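Local coordinates for protein putative citrate lyase (Ralstonia eutropha, PDB 3QQW) that is a TIM-barrel enzyme of the HpcH/HpaI aldolase/citrate lyase family that probably binds magnesium and may cleave (S)-citramalyl-CoA, at residues Q198-A209 with D239-F249. Numbering follows the deposited sequence.
Sequences QFEHALLVRAKA and DACRARNEFGF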
ATOM      1  N   GLN C 198      -3.326 -15.569  -6.965  1.00 46.46           N
ATOM      2  CA  GLN C 198      -3.897 -14.283  -7.385  1.00 42.96           C
ATOM      3  C   GLN C 198      -4.489 -13.505  -6.205  1.00 43.37           C
ATOM      4  O   GLN C 198      -4.788 -12.309  -6.344  1.00 39.29           O
ATOM      5  CB  GLN C 198      -4.946 -14.485  -8.476  1.00 43.50           C
ATOM      6  CG  GLN C 198      -6.099 -15.420  -8.101  1.00 37.35           C
ATOM      7  CD  GLN C 198      -7.372 -14.954  -8.770  1.00 50.11           C
ATOM      8  OE1 GLN C 198      -7.542 -13.775  -9.135  1.00 39.33           O
ATOM      9  NE2 GLN C 198      -8.283 -15.866  -8.972  1.00 40.08           N
ATOM     10  N   PHE C 199      -4.609 -14.177  -5.036  1.00 39.75           N
ATOM     11  CA  PHE C 199      -5.121 -13.586  -3.806  1.00 38.42           C
ATOM     12  C   PHE C 199      -4.029 -13.468  -2.747  1.00 45.32           C
ATOM     13  O   PHE C 199      -4.312 -12.995  -1.638  1.00 45.72           O
ATOM     14  CB  PHE C 199      -6.266 -14.450  -3.263  1.00 40.63           C
ATOM     15  CG  PHE C 199      -7.501 -14.504  -4.130  1.00 41.81           C
ATOM     16  CD1 PHE C 199      -8.265 -13.357  -4.358  1.00 43.17           C
ATOM     17  CD2 PHE C 199      -7.962 -15.716  -4.637  1.00 43.04           C
ATOM     18  CE1 PHE C 199      -9.428 -13.421  -5.144  1.00 43.39           C
ATOM     19  CE2 PHE C 199      -9.132 -15.772  -5.401  1.00 44.57           C
ATOM     20  CZ  PHE C 199      -9.848 -14.632  -5.663  1.00 40.70           C
ATOM     21  N   GLU C 200      -2.791 -13.912  -3.072  1.00 44.90           N
ATOM     22  CA  GLU C 200      -1.694 -14.016  -2.107  1.00 47.23           C
ATOM     23  C   GLU C 200      -0.352 -13.410  -2.552  1.00 52.45           C
ATOM     24  O   GLU C 200       0.410 -12.982  -1.678  1.00 54.58           O
ATOM     25  CB  GLU C 200      -1.478 -15.479  -1.718  1.00 50.63           C
ATOM     26  CG  GLU C 200      -2.623 -16.007  -0.861  1.00 63.42           C
ATOM     27  CD  GLU C 200      -2.782 -17.512  -0.769  1.00 82.48           C
ATOM     28  OE1 GLU C 200      -1.841 -18.249  -1.144  1.00 80.89           O
ATOM     29  OE2 GLU C 200      -3.850 -17.953  -0.291  1.00 75.36           O
ATOM     30  N   HIS C 201      -0.049 -13.368  -3.864  1.00 46.80           N
ATOM     31  CA  HIS C 201       1.194 -12.754  -4.356  1.00 45.52           C
ATOM     32  C   HIS C 201       1.181 -11.275  -3.951  1.00 46.73           C
ATOM     33  O   HIS C 201       0.193 -10.578  -4.201  1.00 45.73           O
ATOM     34  CB  HIS C 201       1.339 -12.931  -5.880  1.00 45.77           C
ATOM     35  CG  HIS C 201       2.657 -12.476  -6.427  1.00 49.34           C
ATOM     36  ND1 HIS C 201       2.946 -11.126  -6.628  1.00 49.97           N
ATOM     37  CD2 HIS C 201       3.730 -13.209  -6.793  1.00 53.20           C
ATOM     38  CE1 HIS C 201       4.182 -11.089  -7.105  1.00 50.56           C
ATOM     39  NE2 HIS C 201       4.697 -12.315  -7.219  1.00 53.08           N
ATOM     40  N   ALA C 202       2.249 -10.828  -3.285  1.00 42.51           N
ATOM     41  CA  ALA C 202       2.396  -9.480  -2.736  1.00 41.06           C
ATOM     42  C   ALA C 202       2.032  -8.372  -3.728  1.00 43.92           C
ATOM     43  O   ALA C 202       1.355  -7.424  -3.331  1.00 43.15           O
ATOM     44  CB  ALA C 202       3.814  -9.286  -2.237  1.00 42.56           C
ATOM     45  N   LEU C 203       2.433  -8.505  -5.011  1.00 39.43           N
ATOM     46  CA  LEU C 203       2.139  -7.499  -6.022  1.00 37.72           C
ATOM     47  C   LEU C 203       0.673  -7.511  -6.423  1.00 41.38           C
ATOM     48  O   LEU C 203       0.122  -6.455  -6.748  1.00 39.76           O
ATOM     49  CB  LEU C 203       3.027  -7.668  -7.259  1.00 38.46           C
ATOM     50  CG  LEU C 203       4.551  -7.472  -7.063  1.00 42.86           C
ATOM     51  CD1 LEU C 203       5.264  -7.589  -8.380  1.00 42.74           C
ATOM     52  CD2 LEU C 203       4.883  -6.144  -6.390  1.00 41.99           C
ATOM     53  N   LEU C 204       0.035  -8.695  -6.381  1.00 38.05           N
ATOM     54  CA  LEU C 204      -1.365  -8.843  -6.768  1.00 36.83           C
ATOM     55  C   LEU C 204      -2.272  -8.396  -5.634  1.00 40.51           C
ATOM     56  O   LEU C 204      -3.248  -7.685  -5.886  1.00 39.58           O
ATOM     57  CB  LEU C 204      -1.632 -10.283  -7.210  1.00 37.94           C
ATOM     58  CG  LEU C 204      -0.794 -10.709  -8.440  1.00 42.05           C
ATOM     59  CD1 LEU C 204      -1.097 -12.113  -8.844  1.00 41.66           C
ATOM     60  CD2 LEU C 204      -1.019  -9.739  -9.633  1.00 43.83           C
ATOM     61  N   VAL C 205      -1.893  -8.706  -4.380  1.00 37.44           N
ATOM     62  CA  VAL C 205      -2.633  -8.272  -3.182  1.00 36.92           C
ATOM     63  C   VAL C 205      -2.636  -6.759  -3.173  1.00 40.33           C
ATOM     64  O   VAL C 205      -3.689  -6.165  -3.035  1.00 41.32           O
ATOM     65  CB  VAL C 205      -2.045  -8.860  -1.857  1.00 39.79           C
ATOM     66  CG1 VAL C 205      -2.722  -8.258  -0.634  1.00 38.70           C
ATOM     67  CG2 VAL C 205      -2.173 -10.372  -1.825  1.00 39.77           C
ATOM     68  N   ARG C 206      -1.452  -6.154  -3.398  1.00 36.58           N
ATOM     69  CA  ARG C 206      -1.211  -4.720  -3.428  1.00 34.11           C
ATOM     70  C   ARG C 206      -2.058  -4.051  -4.511  1.00 36.94           C
ATOM     71  O   ARG C 206      -2.751  -3.077  -4.227  1.00 36.87           O
ATOM     72  CB  ARG C 206       0.286  -4.461  -3.641  1.00 33.33           C
ATOM     73  CG  ARG C 206       0.646  -3.006  -3.770  1.00 32.02           C
ATOM     74  CD  ARG C 206       2.075  -2.829  -4.218  1.00 35.26           C
ATOM     75  NE  ARG C 206       2.401  -1.406  -4.313  1.00 38.36           N
ATOM     76  CZ  ARG C 206       2.118  -0.640  -5.356  1.00 47.32           C
ATOM     77  NH1 ARG C 206       1.546  -1.159  -6.439  1.00 38.77           N
ATOM     78  NH2 ARG C 206       2.450   0.640  -5.351  1.00 42.76           N
ATOM     79  N   ALA C 207      -2.022  -4.584  -5.726  1.00 34.79           N
ATOM     80  CA  ALA C 207      -2.764  -4.058  -6.859  1.00 35.03           C
ATOM     81  C   ALA C 207      -4.285  -4.141  -6.620  1.00 39.65           C
ATOM     82  O   ALA C 207      -4.982  -3.136  -6.727  1.00 38.51           O
ATOM     83  CB  ALA C 207      -2.383  -4.830  -8.110  1.00 36.25           C
ATOM     84  N   LYS C 208      -4.787  -5.331  -6.232  1.00 37.76           N
ATOM     85  CA  LYS C 208      -6.211  -5.538  -5.957  1.00 37.53           C
ATOM     86  C   LYS C 208      -6.703  -4.629  -4.809  1.00 43.57           C
ATOM     87  O   LYS C 208      -7.735  -3.954  -4.955  1.00 43.11           O
ATOM     88  CB  LYS C 208      -6.502  -7.007  -5.637  1.00 38.09           C
ATOM     89  CG  LYS C 208      -6.435  -7.878  -6.859  1.00 38.03           C
ATOM     90  CD  LYS C 208      -6.848  -9.311  -6.538  1.00 43.40           C
ATOM     91  CE  LYS C 208      -6.857 -10.161  -7.785  1.00 34.68           C
ATOM     92  NZ  LYS C 208      -7.124 -11.582  -7.455  1.00 35.35           N
ATOM     93  N   ALA C 209      -5.960  -4.607  -3.685  1.00 39.37           N
ATOM     94  CA  ALA C 209      -6.338  -3.794  -2.529  1.00 39.42           C
ATOM     95  C   ALA C 209      -6.323  -2.295  -2.883  1.00 41.01           C
ATOM     96  O   ALA C 209      -7.261  -1.600  -2.491  1.00 41.75           O
ATOM     97  CB  ALA C 209      -5.425  -4.093  -1.342  1.00 40.61           C
ATOM     98  N   ASP C 239     -13.562 -18.322  -5.591  1.00 44.31           N
ATOM     99  CA  ASP C 239     -12.922 -17.105  -6.104  1.00 43.09           C
ATOM    100  C   ASP C 239     -13.778 -15.864  -5.818  1.00 45.99           C
ATOM    101  O   ASP C 239     -13.258 -14.871  -5.305  1.00 44.70           O
ATOM    102  CB  ASP C 239     -12.649 -17.221  -7.613  1.00 44.57           C
ATOM    103  CG  ASP C 239     -11.382 -17.980  -7.971  1.00 54.58           C
ATOM    104  OD1 ASP C 239     -10.789 -18.621  -7.067  1.00 56.36           O
ATOM    105  OD2 ASP C 239     -10.983 -17.939  -9.152  1.00 61.51           O
ATOM    106  N   ALA C 240     -15.101 -15.953  -6.075  1.00 42.81           N
ATOM    107  CA  ALA C 240     -16.050 -14.868  -5.810  1.00 40.67           C
ATOM    108  C   ALA C 240     -16.104 -14.536  -4.324  1.00 48.10           C
ATOM    109  O   ALA C 240     -16.074 -13.357  -3.977  1.00 48.04           O
ATOM    110  CB  ALA C 240     -17.428 -15.235  -6.324  1.00 41.08           C
ATOM    111  N   CYS C 241     -16.076 -15.553  -3.446  1.00 48.87           N
ATOM    112  CA  CYS C 241     -16.082 -15.354  -1.984  1.00 50.89           C
ATOM    113  C   CYS C 241     -14.768 -14.715  -1.488  1.00 53.63           C
ATOM    114  O   CYS C 241     -14.840 -13.815  -0.657  1.00 53.96           O
ATOM    115  CB  CYS C 241     -16.383 -16.651  -1.245  1.00 54.50           C
ATOM    116  SG  CYS C 241     -18.133 -17.146  -1.317  1.00 60.80           S
ATOM    117  N   ARG C 242     -13.588 -15.136  -2.003  1.00 48.10           N
ATOM    118  CA  ARG C 242     -12.306 -14.546  -1.587  1.00 47.26           C
ATOM    119  C   ARG C 242     -12.253 -13.096  -2.001  1.00 49.42           C
ATOM    120  O   ARG C 242     -11.879 -12.243  -1.194  1.00 48.67           O
ATOM    121  CB  ARG C 242     -11.093 -15.301  -2.158  1.00 47.69           C
ATOM    122  CG  ARG C 242     -10.886 -16.683  -1.536  1.00 57.72           C
ATOM    123  CD  ARG C 242      -9.460 -17.181  -1.696  1.00 57.32           C
ATOM    124  NE  ARG C 242      -8.499 -16.422  -0.888  1.00 57.11           N
ATOM    125  CZ  ARG C 242      -7.225 -16.780  -0.698  1.00 67.11           C
ATOM    126  NH1 ARG C 242      -6.739 -17.874  -1.279  1.00 41.75           N
ATOM    127  NH2 ARG C 242      -6.426 -16.039   0.061  1.00 42.12           N
ATOM    128  N   ALA C 243     -12.674 -12.794  -3.253  1.00 44.92           N
ATOM    129  CA  ALA C 243     -12.668 -11.425  -3.767  1.00 42.59           C
ATOM    130  C   ALA C 243     -13.632 -10.571  -2.966  1.00 46.70           C
ATOM    131  O   ALA C 243     -13.275  -9.450  -2.587  1.00 47.55           O
ATOM    132  CB  ALA C 243     -13.038 -11.412  -5.242  1.00 42.08           C
ATOM    133  N   ARG C 244     -14.821 -11.130  -2.646  1.00 42.17           N
ATOM    134  CA  ARG C 244     -15.837 -10.431  -1.881  1.00 42.33           C
ATOM    135  C   ARG C 244     -15.436 -10.204  -0.410  1.00 47.53           C
ATOM    136  O   ARG C 244     -15.509  -9.076   0.066  1.00 48.57           O
ATOM    137  CB  ARG C 244     -17.171 -11.182  -1.933  1.00 42.17           C
ATOM    138  CG  ARG C 244     -18.282 -10.414  -1.267  1.00 41.55           C
ATOM    139  CD  ARG C 244     -19.296 -11.300  -0.650  1.00 56.40           C
ATOM    140  NE  ARG C 244     -20.411 -10.500  -0.147  1.00 63.68           N
ATOM    141  CZ  ARG C 244     -21.585 -11.003   0.215  1.00 82.32           C
ATOM    142  NH1 ARG C 244     -21.804 -12.311   0.149  1.00 73.07           N
ATOM    143  NH2 ARG C 244     -22.547 -10.204   0.651  1.00 74.71           N
ATOM    144  N   ASN C 245     -15.023 -11.257   0.298  1.00 44.00           N
ATOM    145  CA  ASN C 245     -14.772 -11.197   1.729  1.00 45.05           C
ATOM    146  C   ASN C 245     -13.350 -10.855   2.180  1.00 50.01           C
ATOM    147  O   ASN C 245     -13.198 -10.443   3.333  1.00 51.28           O
ATOM    148  CB  ASN C 245     -15.198 -12.497   2.364  1.00 43.59           C
ATOM    149  CG  ASN C 245     -16.668 -12.784   2.140  1.00 63.62           C
ATOM    150  OD1 ASN C 245     -17.033 -13.893   1.756  1.00 65.65           O
ATOM    151  ND2 ASN C 245     -17.544 -11.779   2.306  1.00 50.86           N
ATOM    152  N   GLU C 246     -12.329 -11.008   1.325  1.00 45.32           N
ATOM    153  CA  GLU C 246     -10.957 -10.680   1.733  1.00 45.24           C
ATOM    154  C   GLU C 246     -10.460  -9.376   1.102  1.00 48.40           C
ATOM    155  O   GLU C 246      -9.549  -8.747   1.652  1.00 49.26           O
ATOM    156  CB  GLU C 246      -9.981 -11.810   1.366  1.00 47.30           C
ATOM    157  CG  GLU C 246     -10.237 -13.142   2.048  1.00 58.34           C
ATOM    158  CD  GLU C 246      -9.328 -14.263   1.577  1.00 90.23           C
ATOM    159  OE1 GLU C 246      -8.104 -14.027   1.409  1.00 77.37           O
ATOM    160  OE2 GLU C 246      -9.843 -15.389   1.393  1.00 93.87           O
ATOM    161  N   PHE C 247     -11.035  -8.975  -0.046  1.00 41.89           N
ATOM    162  CA  PHE C 247     -10.574  -7.791  -0.750  1.00 40.57           C
ATOM    163  C   PHE C 247     -11.627  -6.671  -0.902  1.00 44.92           C
ATOM    164  O   PHE C 247     -11.228  -5.534  -1.087  1.00 44.60           O
ATOM    165  CB  PHE C 247     -10.027  -8.187  -2.131  1.00 41.43           C
ATOM    166  CG  PHE C 247      -8.693  -8.898  -2.046  1.00 41.83           C
ATOM    167  CD1 PHE C 247      -8.630 -10.265  -1.817  1.00 44.29           C
ATOM    168  CD2 PHE C 247      -7.499  -8.192  -2.170  1.00 41.71           C
ATOM    169  CE1 PHE C 247      -7.400 -10.908  -1.700  1.00 45.85           C
ATOM    170  CE2 PHE C 247      -6.269  -8.842  -2.075  1.00 43.84           C
ATOM    171  CZ  PHE C 247      -6.226 -10.192  -1.839  1.00 43.03           C
ATOM    172  N   GLY C 248     -12.921  -6.981  -0.799  1.00 41.31           N
ATOM    173  CA  GLY C 248     -13.967  -5.969  -0.913  1.00 40.74           C
ATOM    174  C   GLY C 248     -14.513  -5.725  -2.313  1.00 43.35           C
ATOM    175  O   GLY C 248     -15.069  -4.653  -2.579  1.00 41.32           O
ATOM    176  N   PHE C 249     -14.362  -6.727  -3.220  1.00 38.77           N
ATOM    177  CA  PHE C 249     -14.930  -6.669  -4.568  1.00 36.53           C
ATOM    178  C   PHE C 249     -16.423  -6.896  -4.447  1.00 41.88           C
ATOM    179  O   PHE C 249     -16.852  -7.641  -3.562  1.00 42.18           O
ATOM    180  CB  PHE C 249     -14.282  -7.699  -5.494  1.00 36.57           C
ATOM    181  CG  PHE C 249     -12.870  -7.351  -5.895  1.00 35.62           C
ATOM    182  CD1 PHE C 249     -12.623  -6.580  -7.020  1.00 37.72           C
ATOM    183  CD2 PHE C 249     -11.789  -7.833  -5.179  1.00 36.56           C
ATOM    184  CE1 PHE C 249     -11.312  -6.313  -7.438  1.00 37.13           C
ATOM    185  CE2 PHE C 249     -10.480  -7.548  -5.584  1.00 38.29           C
ATOM    186  CZ  PHE C 249     -10.248  -6.790  -6.708  1.00 34.50           C
TER
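F199 lays one ring face against the side chain of R242 in a TIM barrel, where the turn leading into outer helix 202-217 bridges it to helix 233-247; the short segments of these helices cross at -68°. CB of R242 sits 3.7 Å from the centroid of the F199 ring, almost on its normal, a CH-pi contact over the centre. Beyond CB the arginine chain bends at chi3 (69°), which brings the guanidinium back over CB of F199, its plane turned 27° from the ring. CZ of F199 lies 3.4 Å from the backbone O of D239, CE1 touches A243, and OD1 of D239 lies at the ring edge. F247 reaches into the angle between F199 and helix 202-217. Its CE1 touches CD1 of F199 at 3.7 Å, the two rings meeting obliquely, while the backbone oxygens of F199 and V205 lie at its edge, in the ring plane. K208 CB rests against F247 and also on the edge of F249.

The guanidinium of R242 is gripped in its own plane by two acids. E200 OE2 takes both NH1 and NH2, using its anti lone pair for NH2, and E246, four residues on, takes NH2 on the syn lone pair of OE1 and NE, weakly, on OE2. This network probably limits rotation of the guanidinium lying against CB of F199.

OG of S195 hydrogen-bonds both D239 OD1 and Q198 NE2, while H224 on strand 221-224 packs near-parallel to F199 and edge-to-face with F249. A202 of the third subunit packs on F247, extending the contact into the trimer. The extended chain of K208 ends at Q198, where NZ, also hydrogen-bonded to H224 NE2, donates to backbone O at 2.7 Å and to OE1 at 2.8 Å, approaching both from above the carbonyl planes.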